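Local coordinates for protein nucleoporin 53 (PDB 3P3D) that probably serves as a structural constituent of the nuclear pore complex and is seen here through its RNA-recognition-motif domain, at residues 9-23 with 86-100. Sequence-based numbering, arbitrary orientation.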
loop_
_atom_site.group_PDB
_atom_site.type_symbol
_atom_site.label_atom_id
_atom_site.label_comp_id
_atom_site.label_asym_id
_atom_site.label_seq_id
_atom_site.Cartn_x
_atom_site.Cartn_y
_atom_site.Cartn_z
ATOM N N ALA A 9 2.773 -2.733 8.486
ATOM C CA ALA A 9 2.086 -2.780 7.202
ATOM C C ALA A 9 0.929 -1.815 7.219
ATOM O O ALA A 9 0.415 -1.453 8.276
ATOM C CB ALA A 9 1.580 -4.183 6.892
ATOM N N ILE A 10 0.524 -1.416 6.020
ATOM C CA ILE A 10 -0.603 -0.532 5.850
ATOM C C ILE A 10 -1.478 -1.162 4.808
ATOM O O ILE A 10 -0.997 -1.983 3.997
ATOM C CB ILE A 10 -0.146 0.914 5.407
ATOM C CG1 ILE A 10 0.531 0.910 4.037
ATOM C CG2 ILE A 10 0.784 1.533 6.449
ATOM C CD1 ILE A 10 1.014 2.268 3.560
ATOM N N LEU A 11 -2.750 -0.778 4.824
ATOM C CA LEU A 11 -3.634 -0.978 3.678
ATOM C C LEU A 11 -3.847 0.320 2.874
ATOM O O LEU A 11 -4.292 1.305 3.436
ATOM C CB LEU A 11 -4.953 -1.501 4.178
ATOM C CG LEU A 11 -4.846 -2.900 4.804
ATOM C CD1 LEU A 11 -6.093 -3.222 5.589
ATOM C CD2 LEU A 11 -4.593 -3.939 3.732
ATOM N N VAL A 12 -3.504 0.336 1.582
ATOM C CA VAL A 12 -3.836 1.479 0.714
ATOM C C VAL A 12 -5.020 1.107 -0.155
ATOM O O VAL A 12 -5.098 -0.002 -0.656
ATOM C CB VAL A 12 -2.640 2.002 -0.159
ATOM C CG1 VAL A 12 -1.411 2.272 0.688
ATOM C CG2 VAL A 12 -2.287 1.036 -1.237
ATOM N N PHE A 13 -5.952 2.034 -0.337
ATOM C CA PHE A 13 -7.211 1.700 -1.003
ATOM C C PHE A 13 -7.897 2.878 -1.683
ATOM O O PHE A 13 -7.594 4.029 -1.402
ATOM C CB PHE A 13 -8.181 1.063 0.020
ATOM C CG PHE A 13 -8.605 1.991 1.154
ATOM C CD1 PHE A 13 -9.717 2.796 1.026
ATOM C CD2 PHE A 13 -7.904 2.039 2.342
ATOM C CE1 PHE A 13 -10.107 3.636 2.038
ATOM C CE2 PHE A 13 -8.308 2.892 3.387
ATOM C CZ PHE A 13 -9.398 3.683 3.232
ATOM N N GLY A 14 -8.850 2.553 -2.554
ATOM C CA GLY A 14 -9.755 3.519 -3.178
ATOM C C GLY A 14 -9.397 3.923 -4.604
ATOM O O GLY A 14 -10.001 4.831 -5.161
ATOM N N TYR A 15 -8.438 3.220 -5.203
ATOM C CA TYR A 15 -7.912 3.566 -6.519
ATOM C C TYR A 15 -8.543 2.651 -7.563
ATOM O O TYR A 15 -8.915 1.511 -7.236
ATOM C CB TYR A 15 -6.383 3.444 -6.545
ATOM C CG TYR A 15 -5.855 2.120 -6.024
ATOM C CD1 TYR A 15 -5.758 1.017 -6.860
ATOM C CD2 TYR A 15 -5.465 1.965 -4.697
ATOM C CE1 TYR A 15 -5.305 -0.196 -6.397
ATOM C CE2 TYR A 15 -5.004 0.743 -4.225
ATOM C CZ TYR A 15 -4.933 -0.326 -5.085
ATOM O OH TYR A 15 -4.472 -1.545 -4.674
ATOM N N PRO A 16 -8.704 3.144 -8.812
ATOM C CA PRO A 16 -9.115 2.229 -9.878
ATOM C C PRO A 16 -8.030 1.186 -10.102
ATOM O O PRO A 16 -6.860 1.535 -10.015
ATOM C CB PRO A 16 -9.252 3.139 -11.112
ATOM C CG PRO A 16 -9.358 4.536 -10.574
ATOM C CD PRO A 16 -8.593 4.538 -9.286
ATOM N N GLU A 17 -8.408 -0.064 -10.382
ATOM C CA GLU A 17 -7.433 -1.147 -10.528
ATOM C C GLU A 17 -6.362 -0.819 -11.593
ATOM O O GLU A 17 -5.182 -1.190 -11.459
ATOM C CB GLU A 17 -8.132 -2.487 -10.832
ATOM N N THR A 18 -6.750 -0.088 -12.632
ATOM C CA THR A 18 -5.798 0.338 -13.651
ATOM C C THR A 18 -4.603 1.122 -13.063
ATOM O O THR A 18 -3.550 1.217 -13.693
ATOM C CB THR A 18 -6.474 1.226 -14.696
ATOM O OG1 THR A 18 -5.865 0.985 -15.969
ATOM C CG2 THR A 18 -6.335 2.715 -14.320
ATOM N N MET A 19 -4.775 1.661 -11.856
ATOM C CA MET A 19 -3.821 2.592 -11.246
ATOM C C MET A 19 -2.909 1.986 -10.167
ATOM O O MET A 19 -2.055 2.685 -9.625
ATOM C CB MET A 19 -4.604 3.735 -10.613
ATOM C CG MET A 19 -3.926 5.076 -10.743
ATOM S SD MET A 19 -4.979 6.372 -10.077
ATOM C CE MET A 19 -3.989 6.763 -8.686
ATOM N N ALA A 20 -3.091 0.697 -9.868
ATOM C CA ALA A 20 -2.423 0.024 -8.738
ATOM C C ALA A 20 -0.923 0.242 -8.682
ATOM O O ALA A 20 -0.385 0.653 -7.659
ATOM C CB ALA A 20 -2.714 -1.480 -8.772
ATOM N N ASN A 21 -0.251 -0.046 -9.786
ATOM C CA ASN A 21 1.202 0.028 -9.824
ATOM C C ASN A 21 1.750 1.424 -9.593
ATOM O O ASN A 21 2.780 1.569 -8.924
ATOM C CB ASN A 21 1.740 -0.533 -11.130
ATOM C CG ASN A 21 1.643 -2.042 -11.193
ATOM O OD1 ASN A 21 1.614 -2.724 -10.159
ATOM N ND2 ASN A 21 1.600 -2.576 -12.413
ATOM N N GLN A 22 1.054 2.439 -10.106
ATOM C CA GLN A 22 1.449 3.823 -9.864
ATOM C C GLN A 22 1.369 4.126 -8.368
ATOM O O GLN A 22 2.189 4.895 -7.832
ATOM C CB GLN A 22 0.553 4.806 -10.629
ATOM C CG GLN A 22 0.531 4.642 -12.159
ATOM C CD GLN A 22 -0.447 5.615 -12.838
ATOM O OE1 GLN A 22 -0.383 6.837 -12.617
ATOM N NE2 GLN A 22 -1.375 5.074 -13.639
ATOM N N VAL A 23 0.382 3.512 -7.704
ATOM C CA VAL A 23 0.125 3.764 -6.285
ATOM C C VAL A 23 1.190 3.078 -5.459
ATOM O O VAL A 23 1.757 3.673 -4.549
ATOM C CB VAL A 23 -1.256 3.259 -5.847
ATOM C CG1 VAL A 23 -1.387 3.366 -4.337
ATOM C CG2 VAL A 23 -2.382 4.040 -6.566
ATOM N N PHE A 86 -4.436 11.704 -5.505
ATOM C CA PHE A 86 -3.343 11.163 -6.282
ATOM C C PHE A 86 -3.857 10.919 -7.686
ATOM O O PHE A 86 -4.775 10.112 -7.873
ATOM C CB PHE A 86 -2.863 9.854 -5.661
ATOM C CG PHE A 86 -1.631 9.306 -6.286
ATOM C CD1 PHE A 86 -0.384 9.813 -5.957
ATOM C CD2 PHE A 86 -1.706 8.282 -7.180
ATOM C CE1 PHE A 86 0.765 9.294 -6.532
ATOM C CE2 PHE A 86 -0.565 7.748 -7.752
ATOM C CZ PHE A 86 0.676 8.260 -7.424
ATOM N N ASN A 87 -3.277 11.620 -8.666
ATOM C CA ASN A 87 -3.760 11.567 -10.046
ATOM C C ASN A 87 -5.295 11.569 -10.115
ATOM O O ASN A 87 -5.889 10.715 -10.775
ATOM C CB ASN A 87 -3.188 10.342 -10.800
ATOM C CG ASN A 87 -1.643 10.335 -10.853
ATOM O OD1 ASN A 87 -0.986 11.320 -10.479
ATOM N ND2 ASN A 87 -1.061 9.210 -11.307
ATOM N N GLY A 88 -5.926 12.507 -9.409
ATOM C CA GLY A 88 -7.386 12.700 -9.492
ATOM C C GLY A 88 -8.297 11.729 -8.734
ATOM O O GLY A 88 -9.516 11.718 -8.957
ATOM N N VAL A 89 -7.734 10.911 -7.840
ATOM C CA VAL A 89 -8.556 10.070 -6.949
ATOM C C VAL A 89 -8.082 10.262 -5.524
ATOM O O VAL A 89 -6.925 10.608 -5.281
ATOM C CB VAL A 89 -8.482 8.542 -7.283
ATOM C CG1 VAL A 89 -8.672 8.275 -8.771
ATOM C CG2 VAL A 89 -7.171 7.980 -6.836
ATOM N N LEU A 90 -8.980 10.030 -4.577
ATOM C CA LEU A 90 -8.604 10.062 -3.171
ATOM C C LEU A 90 -8.014 8.711 -2.771
ATOM O O LEU A 90 -8.599 7.661 -3.062
ATOM C CB LEU A 90 -9.809 10.394 -2.295
ATOM C CG LEU A 90 -10.297 11.840 -2.359
ATOM C CD1 LEU A 90 -11.702 11.891 -1.829
ATOM C CD2 LEU A 90 -9.361 12.765 -1.571
ATOM N N LEU A 91 -6.851 8.745 -2.117
ATOM C CA LEU A 91 -6.273 7.534 -1.554
ATOM C C LEU A 91 -6.595 7.401 -0.083
ATOM O O LEU A 91 -6.558 8.377 0.670
ATOM C CB LEU A 91 -4.758 7.502 -1.720
ATOM C CG LEU A 91 -4.241 7.432 -3.149
ATOM C CD1 LEU A 91 -2.748 7.147 -3.129
ATOM C CD2 LEU A 91 -4.986 6.396 -3.960
ATOM N N GLY A 92 -6.892 6.178 0.323
ATOM C CA GLY A 92 -6.994 5.842 1.748
ATOM C C GLY A 92 -5.783 5.079 2.240
ATOM O O GLY A 92 -5.224 4.243 1.528
ATOM N N VAL A 93 -5.354 5.381 3.455
ATOM C CA VAL A 93 -4.267 4.644 4.074
ATOM C C VAL A 93 -4.640 4.425 5.510
ATOM O O VAL A 93 -4.981 5.377 6.213
ATOM C CB VAL A 93 -2.900 5.367 3.995
ATOM C CG1 VAL A 93 -1.766 4.440 4.463
ATOM C CG2 VAL A 93 -2.613 5.832 2.592
ATOM N N ILE A 94 -4.603 3.161 5.937
ATOM C CA ILE A 94 -4.850 2.805 7.344
ATOM C C ILE A 94 -3.862 1.743 7.753
ATOM O O ILE A 94 -3.332 1.048 6.886
ATOM C CB ILE A 94 -6.304 2.268 7.606
ATOM C CG1 ILE A 94 -6.668 1.101 6.683
ATOM C CG2 ILE A 94 -7.326 3.359 7.435
ATOM C CD1 ILE A 94 -7.902 0.331 7.158
ATOM N N PRO A 95 -3.619 1.599 9.072
ATOM C CA PRO A 95 -2.817 0.487 9.530
ATOM C C PRO A 95 -3.459 -0.837 9.115
ATOM O O PRO A 95 -4.683 -0.987 9.208
ATOM C CB PRO A 95 -2.867 0.639 11.043
ATOM C CG PRO A 95 -3.329 2.032 11.288
ATOM C CD PRO A 95 -4.262 2.282 10.207
ATOM N N TYR A 96 -2.647 -1.773 8.647
ATOM C CA TYR A 96 -3.112 -3.126 8.396
ATOM C C TYR A 96 -3.638 -3.803 9.671
ATOM O O TYR A 96 -3.072 -3.623 10.749
ATOM C CB TYR A 96 -1.963 -3.962 7.833
ATOM C CG TYR A 96 -2.153 -5.460 7.980
ATOM C CD1 TYR A 96 -2.915 -6.168 7.066
ATOM C CD2 TYR A 96 -1.556 -6.168 9.041
ATOM C CE1 TYR A 96 -3.092 -7.528 7.185
ATOM C CE2 TYR A 96 -1.734 -7.548 9.174
ATOM C CZ TYR A 96 -2.499 -8.218 8.231
ATOM O OH TYR A 96 -2.691 -9.580 8.314
ATOM N N THR A 97 -4.728 -4.551 9.539
ATOM C CA THR A 97 -5.179 -5.495 10.579
ATOM C C THR A 97 -5.668 -6.758 9.891
ATOM O O THR A 97 -6.236 -6.677 8.794
ATOM C CB THR A 97 -6.357 -4.968 11.434
ATOM O OG1 THR A 97 -7.538 -4.855 10.617
ATOM C CG2 THR A 97 -6.035 -3.642 12.098
ATOM N N LYS A 98 -5.457 -7.911 10.540
ATOM C CA LYS A 98 -5.900 -9.218 10.024
ATOM C C LYS A 98 -7.381 -9.201 9.776
ATOM O O LYS A 98 -7.834 -9.668 8.753
ATOM C CB LYS A 98 -5.583 -10.361 11.008
ATOM N N ASP A 99 -8.131 -8.635 10.715
ATOM C CA ASP A 99 -9.588 -8.594 10.611
ATOM C C ASP A 99 -10.061 -7.957 9.297
ATOM O O ASP A 99 -10.917 -8.516 8.596
ATOM C CB ASP A 99 -10.169 -7.855 11.825
ATOM C CG ASP A 99 -11.689 -7.666 11.743
ATOM O OD1 ASP A 99 -12.404 -8.671 11.484
ATOM O OD2 ASP A 99 -12.154 -6.506 11.946
ATOM N N ALA A 100 -9.464 -6.814 8.953
ATOM C CA ALA A 100 -9.861 -6.040 7.772
ATOM C C ALA A 100 -9.597 -6.839 6.523
ATOM O O ALA A 100 -10.483 -6.976 5.676
ATOM C CB ALA A 100 -9.117 -4.713 7.722
HETATM O O HOH W 1 -11.036 6.771 -3.777
#
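Ala9 opens the pairing: its O accepts from Tyr96 N at 3.1 Å, the donor standing 45° out of the carbonyl plane, while its CB meets Tyr96 CB. From here strands 9-13 and 92-95 run antiparallel, their axes 4.6 Å apart at closest approach. Ile10 and Val12 turn to the face that carries Val93. Ile10 CD1 lies 3.6 Å from Val93 CG1, and Phe27 of helix 20-27 touches all three side chains. Leu11 exchanges two backbone bonds with Ile94, its N reaching Ile94 O at 2.8 Å; on the other face its CD1 touches Ala100 CB, where helix 98-104 begins. Phe13 is likewise bonded twice to Gly92. With its CG between backbone N and carbonyl carbon (chi1 64°), its ring lies over Gly92, whose CA sits 3.6 Å from the ring centroid and 15° off the normal, a CH-pi contact; Phe13 CE2 also approaches Ile94 CG1 obliquely, at 4.1 Å. Were Phe13 an alanine, Gly92 would probably lose this aromatic cover and Ile94 CG1 its ring neighbour. Beyond the strand, one water donates to both Gly14 O and Leu90 O, bridging the backbones as they separate. Pro16 CD, on the proline ring, then meets Val89 CG1 at 3.8 Å. At the helix start, the Val23 and Leu91 side chains run alongside in opposite senses, Val23 CG1 4.2 Å from Leu91 CD1. A central strand paired with the last long strand, one face under helices 20-27 and 72-79, is the beta-alpha-beta-beta-alpha-beta arrangement of the RNA recognition motif, here the Nup53/35/40 type.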